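Local coordinates for putative nucleolar GTP-binding protein 1 (Plasmodium falciparum, PDB 2QU8) that binds the guanine nucleotide GDP and is probably a GTPase of the nucleolar GTP-binding protein 1 (NOG1) family, at residues E128-N131 with L132-I136. Sequence-based numbering, arbitrary orientation.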
loop_
_atom_site.group_PDB
_atom_site.type_symbol
_atom_site.label_atom_id
_atom_site.label_comp_id
_atom_site.label_asym_id
_atom_site.label_seq_id
_atom_site.Cartn_x
_atom_site.Cartn_y
_atom_site.Cartn_z
ATOM N N GLU A 128 -6.527 -16.276 -0.173
ATOM C CA GLU A 128 -5.347 -16.306 0.693
ATOM C C GLU A 128 -4.687 -14.920 0.748
ATOM O O GLU A 128 -4.169 -14.513 1.787
ATOM C CB GLU A 128 -4.344 -17.366 0.219
ATOM C CG GLU A 128 -4.812 -18.801 0.429
ATOM C CD GLU A 128 -3.883 -19.835 -0.191
ATOM O OE1 GLU A 128 -3.497 -19.668 -1.362
ATOM O OE2 GLU A 128 -3.542 -20.825 0.497
ATOM N N GLN A 129 -4.722 -14.199 -0.372
ATOM C CA GLN A 129 -4.180 -12.836 -0.423
ATOM C C GLN A 129 -5.061 -11.844 0.344
ATOM O O GLN A 129 -4.558 -10.922 0.975
ATOM C CB GLN A 129 -3.971 -12.379 -1.864
ATOM C CG GLN A 129 -2.910 -13.175 -2.615
ATOM C CD GLN A 129 -2.791 -12.763 -4.065
ATOM O OE1 GLN A 129 -2.289 -11.680 -4.373
ATOM N NE2 GLN A 129 -3.243 -13.630 -4.968
ATOM N N ILE A 130 -6.376 -12.036 0.287
ATOM C CA ILE A 130 -7.289 -11.212 1.082
ATOM C C ILE A 130 -7.122 -11.514 2.580
ATOM O O ILE A 130 -7.060 -10.598 3.403
ATOM C CB ILE A 130 -8.751 -11.355 0.611
ATOM C CG1 ILE A 130 -8.933 -10.658 -0.747
ATOM C CG2 ILE A 130 -9.695 -10.748 1.631
ATOM C CD1 ILE A 130 -10.335 -10.806 -1.375
ATOM N N ASN A 131 -7.033 -12.795 2.928
ATOM C CA ASN A 131 -6.679 -13.192 4.287
ATOM C C ASN A 131 -5.416 -12.500 4.793
ATOM O O ASN A 131 -5.370 -12.046 5.935
ATOM C CB ASN A 131 -6.526 -14.708 4.393
ATOM C CG ASN A 131 -7.863 -15.440 4.386
ATOM O OD1 ASN A 131 -8.922 -14.852 4.121
ATOM N ND2 ASN A 131 -7.816 -16.740 4.665
ATOM N N LEU A 132 -4.389 -12.420 3.947
ATOM C CA LEU A 132 -3.173 -11.681 4.294
ATOM C C LEU A 132 -3.487 -10.211 4.584
ATOM O O LEU A 132 -2.993 -9.655 5.568
ATOM C CB LEU A 132 -2.110 -11.799 3.187
ATOM C CG LEU A 132 -0.855 -10.918 3.276
ATOM C CD1 LEU A 132 -0.078 -11.154 4.560
ATOM C CD2 LEU A 132 0.052 -11.128 2.063
ATOM N N PHE A 133 -4.304 -9.600 3.725
ATOM C CA PHE A 133 -4.685 -8.195 3.880
ATOM C C PHE A 133 -5.331 -7.902 5.235
ATOM O O PHE A 133 -4.956 -6.943 5.906
ATOM C CB PHE A 133 -5.610 -7.731 2.751
ATOM C CG PHE A 133 -6.183 -6.360 2.978
ATOM C CD1 PHE A 133 -5.372 -5.232 2.885
ATOM C CD2 PHE A 133 -7.520 -6.198 3.324
ATOM C CE1 PHE A 133 -5.889 -3.963 3.113
ATOM C CE2 PHE A 133 -8.050 -4.926 3.546
ATOM C CZ PHE A 133 -7.230 -3.808 3.440
ATOM N N TYR A 134 -6.296 -8.724 5.632
ATOM C CA TYR A 134 -6.959 -8.538 6.923
ATOM C C TYR A 134 -5.976 -8.712 8.065
ATOM O O TYR A 134 -6.021 -7.979 9.051
ATOM C CB TYR A 134 -8.116 -9.519 7.102
ATOM C CG TYR A 134 -9.283 -9.324 6.156
ATOM C CD1 TYR A 134 -9.869 -8.074 5.963
ATOM C CD2 TYR A 134 -9.822 -10.404 5.481
ATOM C CE1 TYR A 134 -10.963 -7.914 5.088
ATOM C CE2 TYR A 134 -10.899 -10.260 4.625
ATOM C CZ TYR A 134 -11.464 -9.021 4.425
ATOM O OH TYR A 134 -12.537 -8.919 3.560
ATOM N N SER A 135 -5.078 -9.676 7.906
ATOM C CA SER A 135 -4.129 -10.055 8.944
ATOM C C SER A 135 -3.139 -8.937 9.276
ATOM O O SER A 135 -2.620 -8.873 10.396
ATOM C CB SER A 135 -3.400 -11.338 8.528
ATOM O OG SER A 135 -2.156 -11.471 9.179
ATOM N N ILE A 136 -2.898 -8.052 8.311
ATOM C CA ILE A 136 -1.865 -7.026 8.450
ATOM C C ILE A 136 -2.336 -5.575 8.279
ATOM O O ILE A 136 -1.537 -4.647 8.434
ATOM C CB ILE A 136 -0.655 -7.285 7.493
ATOM C CG1 ILE A 136 -1.011 -6.960 6.037
ATOM C CG2 ILE A 136 -0.097 -8.711 7.663
ATOM C CD1 ILE A 136 0.194 -6.738 5.172
#
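I130 and Y134, one helical turn apart, run side by side and point the same way off the helix. The touch is made by the methyl branch of I130: CG2 comes to 3.3 Å from Y134 CE2, a close approach, and the ring meets it obliquely with its CE2–CZ side. In I130 it is CG2 that stands anti to the backbone N and CG1 that stands anti to the carbonyl carbon (chi1 -71°), which sends the methyl forward along the helix and sends the CG1–CD1 arm back toward the start of the helix. Y134 has its ring anti to its own carbonyl carbon (chi1 -66°), swung back toward the preceding turn, where CD2 also passes 3.5 Å from I130 O.

That same carbonyl oxygen takes the amide of Y134, I130 O to Y134 N at 3.0 Å, with the N-H nearly in line (163°), so the pair meets twice, by the backbone bond and by the methyl-ring contact. E128 O receives L132 N, Q129 O receives F133 N and N131 O receives S135 N, the regular i to i+4 ladder of an alpha helix. L132 CB slants back toward the preceding turn, 3.4 Å from Q129 O, while S135 CB sits 3.3 Å from N131 O.

Helix 126-137 is one of the helices flanking the central sheet of this G-domain-like fold. I130 and Y134 turn to helix 162-174, where both meet its side chains and Y134 OH makes a weak hydrogen bond to N174. F133 packs edge-to-face on F114 of strand 110-117 and reaches I145 and I147 of strand 145-150, and Q129, whose side chain is about 9 Å from the bound GDP, accepts a hydrogen bond through OE1 from the amide of D117 where strand 110-117 ends.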